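Long-range contact in Asp/Glu-specific dipeptidyl-peptidase (Flavobacterium psychrophilum, PDB 5JXF), which removes dipeptides from the N-terminus of oligopeptides, cutting strictly after an acidic residue, Asp or Glu, at the P1 position: residues V175-K188 with Y198-R210. Residues are numbered along the deposited sequence; the frame is centred on the assembly and turned at random.
Sequences VTASFAKEAWQENK and YILFVTEVFKDVR
Antiparallel pairing in the beta hairpin of strands 186-192 and 197-214 sets Glu-186 against Thr-203 and Lys-188 against Phe-201, both hydrogen-bonded pairs, with Asn-187 and Val-202 the non-hydrogen-bonded pair between them. The axes of 186-188 and 198-206 lie 155° apart in direction. Thr-203 grips Glu-186 O twice: its N donates at 2.8 Å, and its OG1, held between backbone N and carbonyl carbon (chi1 72°), donates from above the carbonyl plane.

On the face bearing Asn-187 and Val-202, the end of helix 162-178 and Phe-179 just after it pack against Leu-200 and Val-202. Leu-200 CD2 sits over one face of the Phe-179 ring, 4.0 Å from its centroid, a CH-pi contact, while Leu-200 CD1 reaches Val-175 CG1 at 3.7 Å. Asn-187 ties the same helix end down, its ND2 donating to both Thr-176 O and Phe-179 O.

Next to the Glu-186/Thr-203 pair, Glu-204 OE2 takes two donors. Trp-184 NE1, at 2.7 Å, meets it from above the carboxylate plane; Gln-185 NE2, at 3.2 Å, lies on its anti lone pair in a nearly straight bond (175°). Gln-185 OE1 accepts from Glu-182 N and touches Val-202 CG1 at 3.5 Å. With an alanine in place of Gln-185, Glu-182 N would probably lose its side-chain acceptor and Glu-204 OE2 its straighter donor, weakening the tie between turn and strand. Two neutral N-H donors on one oxygen imply that the buried Glu-204 is probably stabilised as a carboxylate, joining the turn to strand 197-214.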
loop_
_atom_site.group_PDB
_atom_site.type_symbol
_atom_site.label_atom_id
_atom_site.label_comp_id
_atom_site.label_asym_id
_atom_site.label_seq_id
_atom_site.Cartn_x
_atom_site.Cartn_y
_atom_site.Cartn_z
ATOM N N VAL A 175 -11.137 30.958 -42.077
ATOM C CA VAL A 175 -10.772 31.903 -41.029
ATOM C C VAL A 175 -9.276 31.864 -40.673
ATOM O O VAL A 175 -8.656 32.912 -40.468
ATOM C CB VAL A 175 -11.616 31.658 -39.775
ATOM C CG1 VAL A 175 -11.177 32.559 -38.646
ATOM C CG2 VAL A 175 -13.076 31.905 -40.112
ATOM N N THR A 176 -8.704 30.666 -40.617
ATOM C CA THR A 176 -7.305 30.502 -40.221
ATOM C C THR A 176 -6.397 31.345 -41.129
ATOM O O THR A 176 -5.446 31.986 -40.672
ATOM C CB THR A 176 -6.903 29.009 -40.267
ATOM O OG1 THR A 176 -7.679 28.270 -39.314
ATOM C CG2 THR A 176 -5.442 28.815 -39.958
ATOM N N ALA A 177 -6.741 31.375 -42.412
ATOM C CA ALA A 177 -5.967 32.086 -43.426
ATOM C C ALA A 177 -6.205 33.594 -43.339
ATOM O O ALA A 177 -5.330 34.412 -43.655
ATOM C CB ALA A 177 -6.339 31.564 -44.827
ATOM N N SER A 178 -7.407 33.939 -42.895
ATOM C CA SER A 178 -7.913 35.295 -42.973
ATOM C C SER A 178 -7.676 36.132 -41.714
ATOM O O SER A 178 -7.332 37.306 -41.808
ATOM C CB SER A 178 -9.404 35.237 -43.289
ATOM O OG SER A 178 -10.104 36.281 -42.659
ATOM N N PHE A 179 -7.863 35.532 -40.541
ATOM C CA PHE A 179 -7.766 36.280 -39.287
ATOM C C PHE A 179 -6.444 37.040 -39.192
ATOM O O PHE A 179 -5.397 36.556 -39.637
ATOM C CB PHE A 179 -7.932 35.351 -38.094
ATOM C CG PHE A 179 -8.435 36.036 -36.866
ATOM C CD1 PHE A 179 -7.548 36.526 -35.917
ATOM C CD2 PHE A 179 -9.795 36.204 -36.668
ATOM C CE1 PHE A 179 -8.006 37.163 -34.774
ATOM C CE2 PHE A 179 -10.267 36.834 -35.529
ATOM C CZ PHE A 179 -9.369 37.318 -34.577
ATOM N N ALA A 180 -6.510 38.256 -38.662
ATOM C CA ALA A 180 -5.340 39.122 -38.630
ATOM C C ALA A 180 -4.328 38.675 -37.571
ATOM O O ALA A 180 -4.664 38.424 -36.414
ATOM C CB ALA A 180 -5.754 40.572 -38.405
ATOM N N LYS A 181 -3.078 38.586 -38.009
ATOM C CA LYS A 181 -1.959 38.167 -37.187
ATOM C C LYS A 181 -0.735 38.896 -37.720
ATOM O O LYS A 181 -0.776 39.448 -38.820
ATOM C CB LYS A 181 -1.778 36.644 -37.258
ATOM C CG LYS A 181 -1.446 36.136 -38.671
ATOM C CD LYS A 181 -1.287 34.610 -38.723
ATOM C CE LYS A 181 -0.744 34.170 -40.085
ATOM N NZ LYS A 181 0.653 34.676 -40.298
ATOM N N GLU A 182 0.345 38.919 -36.955
ATOM C CA GLU A 182 1.618 39.377 -37.492
ATOM C C GLU A 182 2.209 38.293 -38.394
ATOM O O GLU A 182 1.739 37.152 -38.388
ATOM C CB GLU A 182 2.591 39.748 -36.355
ATOM C CG GLU A 182 2.054 40.808 -35.406
ATOM C CD GLU A 182 1.958 42.197 -36.041
ATOM O OE1 GLU A 182 2.634 42.440 -37.062
ATOM O OE2 GLU A 182 1.212 43.046 -35.507
ATOM N N ALA A 183 3.246 38.641 -39.151
ATOM C CA ALA A 183 3.861 37.710 -40.100
ATOM C C ALA A 183 4.513 36.496 -39.436
ATOM O O ALA A 183 4.653 35.446 -40.055
ATOM C CB ALA A 183 4.893 38.427 -40.926
ATOM N N TRP A 184 4.943 36.651 -38.194
ATOM C CA TRP A 184 5.726 35.611 -37.550
ATOM C C TRP A 184 4.808 34.701 -36.743
ATOM O O TRP A 184 5.235 33.690 -36.169
ATOM C CB TRP A 184 6.832 36.234 -36.678
ATOM C CG TRP A 184 6.356 37.148 -35.592
ATOM C CD1 TRP A 184 6.022 36.790 -34.306
ATOM C CD2 TRP A 184 6.184 38.574 -35.667
ATOM N NE1 TRP A 184 5.640 37.897 -33.594
ATOM C CE2 TRP A 184 5.734 39.006 -34.397
ATOM C CE3 TRP A 184 6.365 39.524 -36.678
ATOM C CZ2 TRP A 184 5.461 40.349 -34.113
ATOM C CZ3 TRP A 184 6.093 40.865 -36.399
ATOM C CH2 TRP A 184 5.648 41.264 -35.124
ATOM N N GLN A 185 3.533 35.053 -36.744
ATOM C CA GLN A 185 2.551 34.361 -35.957
ATOM C C GLN A 185 1.726 33.402 -36.787
ATOM O O GLN A 185 1.739 33.457 -38.021
ATOM C CB GLN A 185 1.634 35.363 -35.258
ATOM C CG GLN A 185 2.388 36.290 -34.307
ATOM C CD GLN A 185 1.531 37.443 -33.807
ATOM O OE1 GLN A 185 0.482 37.781 -34.392
ATOM N NE2 GLN A 185 1.976 38.064 -32.729
ATOM N N GLU A 186 0.987 32.553 -36.085
ATOM C CA GLU A 186 0.149 31.514 -36.685
ATOM C C GLU A 186 -1.222 31.453 -36.023
ATOM O O GLU A 186 -1.353 31.646 -34.810
ATOM C CB GLU A 186 0.816 30.144 -36.578
ATOM C CG GLU A 186 1.991 29.947 -37.505
ATOM C CD GLU A 186 2.809 28.728 -37.131
ATOM O OE1 GLU A 186 2.216 27.617 -37.035
ATOM O OE2 GLU A 186 4.039 28.893 -36.923
ATOM N N ASN A 187 -2.236 31.178 -36.834
ATOM C CA ASN A 187 -3.578 30.965 -36.339
ATOM C C ASN A 187 -3.887 29.483 -36.229
ATOM O O ASN A 187 -3.373 28.687 -37.012
ATOM C CB ASN A 187 -4.575 31.654 -37.251
ATOM C CG ASN A 187 -4.417 33.141 -37.210
ATOM O OD1 ASN A 187 -3.877 33.670 -36.232
ATOM N ND2 ASN A 187 -4.861 33.834 -38.265
ATOM N N LYS A 188 -4.709 29.136 -35.239
ATOM C CA LYS A 188 -5.169 27.765 -34.997
ATOM C C LYS A 188 -6.577 27.823 -34.433
ATOM O O LYS A 188 -6.781 28.400 -33.375
ATOM C CB LYS A 188 -4.243 27.025 -34.017
ATOM C CG LYS A 188 -4.735 25.632 -33.624
ATOM C CD LYS A 188 -4.945 24.759 -34.857
ATOM C CE LYS A 188 -5.208 23.304 -34.492
ATOM N NZ LYS A 188 -5.329 22.479 -35.727
ATOM N N TYR A 198 -16.531 27.753 -31.499
ATOM C CA TYR A 198 -15.238 27.701 -32.171
ATOM C C TYR A 198 -14.407 28.928 -31.820
ATOM O O TYR A 198 -14.870 30.069 -31.959
ATOM C CB TYR A 198 -15.416 27.587 -33.687
ATOM C CG TYR A 198 -16.010 26.268 -34.121
ATOM C CD1 TYR A 198 -17.387 26.078 -34.148
ATOM C CD2 TYR A 198 -15.193 25.206 -34.491
ATOM C CE1 TYR A 198 -17.936 24.863 -34.543
ATOM C CE2 TYR A 198 -15.733 23.992 -34.891
ATOM C CZ TYR A 198 -17.103 23.825 -34.915
ATOM O OH TYR A 198 -17.640 22.614 -35.305
ATOM N N ILE A 199 -13.184 28.685 -31.350
ATOM C CA ILE A 199 -12.295 29.753 -30.919
ATOM C C ILE A 199 -10.969 29.681 -31.645
ATOM O O ILE A 199 -10.370 28.601 -31.731
ATOM C CB ILE A 199 -12.016 29.689 -29.414
ATOM C CG1 ILE A 199 -13.296 29.927 -28.616
ATOM C CG2 ILE A 199 -10.932 30.696 -29.029
ATOM C CD1 ILE A 199 -13.139 29.616 -27.133
ATOM N N LEU A 200 -10.517 30.829 -32.152
ATOM C CA LEU A 200 -9.221 30.941 -32.814
ATOM C C LEU A 200 -8.163 31.525 -31.905
ATOM O O LEU A 200 -8.371 32.546 -31.252
ATOM C CB LEU A 200 -9.326 31.804 -34.086
ATOM C CG LEU A 200 -8.022 32.087 -34.854
ATOM C CD1 LEU A 200 -8.314 32.275 -36.340
ATOM C CD2 LEU A 200 -7.260 33.298 -34.322
ATOM N N PHE A 201 -7.000 30.888 -31.932
ATOM C CA PHE A 201 -5.850 31.295 -31.153
ATOM C C PHE A 201 -4.767 31.816 -32.078
ATOM O O PHE A 201 -4.269 31.092 -32.944
ATOM C CB PHE A 201 -5.311 30.116 -30.319
ATOM C CG PHE A 201 -6.235 29.676 -29.221
ATOM C CD1 PHE A 201 -7.399 28.976 -29.513
ATOM C CD2 PHE A 201 -5.927 29.936 -27.894
ATOM C CE1 PHE A 201 -8.253 28.556 -28.499
ATOM C CE2 PHE A 201 -6.775 29.527 -26.877
ATOM C CZ PHE A 201 -7.939 28.833 -27.178
ATOM N N VAL A 202 -4.428 33.086 -31.903
ATOM C CA VAL A 202 -3.242 33.643 -32.514
ATOM C C VAL A 202 -2.067 33.236 -31.642
ATOM O O VAL A 202 -2.118 33.373 -30.420
ATOM C CB VAL A 202 -3.290 35.177 -32.619
ATOM C CG1 VAL A 202 -1.978 35.682 -33.185
ATOM C CG2 VAL A 202 -4.470 35.632 -33.478
ATOM N N THR A 203 -1.007 32.746 -32.269
ATOM C CA THR A 203 0.089 32.167 -31.524
ATOM C C THR A 203 1.417 32.481 -32.153
ATOM O O THR A 203 1.501 32.851 -33.350
ATOM C CB THR A 203 -0.025 30.624 -31.436
ATOM O OG1 THR A 203 0.267 30.059 -32.722
ATOM C CG2 THR A 203 -1.426 30.192 -30.988
ATOM N N GLU A 204 2.451 32.350 -31.335
ATOM C CA GLU A 204 3.835 32.408 -31.780
ATOM C C GLU A 204 4.498 31.061 -31.495
ATOM O O GLU A 204 4.605 30.642 -30.344
ATOM C CB GLU A 204 4.601 33.538 -31.083
ATOM C CG GLU A 204 3.983 34.916 -31.255
ATOM C CD GLU A 204 4.903 36.035 -30.759
ATOM O OE1 GLU A 204 5.848 35.736 -29.977
ATOM O OE2 GLU A 204 4.677 37.209 -31.155
ATOM N N VAL A 205 4.952 30.397 -32.552
ATOM C CA VAL A 205 5.568 29.087 -32.413
ATOM C C VAL A 205 7.072 29.160 -32.482
ATOM O O VAL A 205 7.641 29.363 -33.552
ATOM C CB VAL A 205 5.069 28.137 -33.499
ATOM C CG1 VAL A 205 5.575 26.708 -33.230
ATOM C CG2 VAL A 205 3.556 28.177 -33.551
ATOM N N PHE A 206 7.739 29.011 -31.348
ATOM C CA PHE A 206 9.195 28.997 -31.390
ATOM C C PHE A 206 9.689 27.578 -31.718
ATOM O O PHE A 206 9.070 26.595 -31.314
ATOM C CB PHE A 206 9.770 29.526 -30.062
ATOM C CG PHE A 206 9.504 31.003 -29.852
ATOM C CD1 PHE A 206 8.245 31.438 -29.439
ATOM C CD2 PHE A 206 10.490 31.954 -30.122
ATOM C CE1 PHE A 206 7.990 32.773 -29.266
ATOM C CE2 PHE A 206 10.230 33.301 -29.969
ATOM C CZ PHE A 206 8.975 33.718 -29.545
ATOM N N LYS A 207 10.784 27.477 -32.469
ATOM C CA LYS A 207 11.192 26.200 -33.049
ATOM C C LYS A 207 12.639 25.855 -32.735
ATOM O O LYS A 207 13.172 24.850 -33.210
ATOM C CB LYS A 207 10.962 26.218 -34.573
ATOM C CG LYS A 207 9.475 26.183 -34.955
ATOM C CD LYS A 207 9.245 26.383 -36.465
ATOM C CE LYS A 207 7.984 27.221 -36.761
ATOM N NZ LYS A 207 8.155 28.700 -36.504
ATOM N N ASP A 208 13.275 26.697 -31.936
ATOM C CA ASP A 208 14.635 26.447 -31.497
ATOM C C ASP A 208 14.651 26.427 -29.966
ATOM O O ASP A 208 14.988 27.430 -29.334
ATOM C CB ASP A 208 15.596 27.512 -32.064
ATOM C CG ASP A 208 17.040 27.296 -31.633
ATOM O OD1 ASP A 208 17.334 26.284 -30.954
ATOM O OD2 ASP A 208 17.891 28.134 -31.993
ATOM N N VAL A 209 14.279 25.277 -29.396
ATOM C CA VAL A 209 14.219 25.064 -27.944
ATOM C C VAL A 209 15.260 24.029 -27.496
ATOM O O VAL A 209 15.197 22.860 -27.874
ATOM C CB VAL A 209 12.811 24.616 -27.524
ATOM C CG1 VAL A 209 12.738 24.307 -26.012
ATOM C CG2 VAL A 209 11.785 25.683 -27.940
ATOM N N ARG A 210 16.223 24.474 -26.696
ATOM C CA ARG A 210 17.379 23.647 -26.338
ATOM C C ARG A 210 17.308 23.155 -24.888
ATOM O O ARG A 210 16.784 23.849 -24.030
ATOM C CB ARG A 210 18.673 24.427 -26.552
ATOM C CG ARG A 210 18.770 25.038 -27.941
ATOM C CD ARG A 210 20.012 25.877 -28.122
ATOM N NE ARG A 210 19.910 26.604 -29.386
ATOM C CZ ARG A 210 20.777 27.512 -29.811
ATOM N NH1 ARG A 210 21.832 27.816 -29.082
ATOM N NH2 ARG A 210 20.581 28.121 -30.973
HETATM O O HOH W 1 4.706 31.231 -35.025
#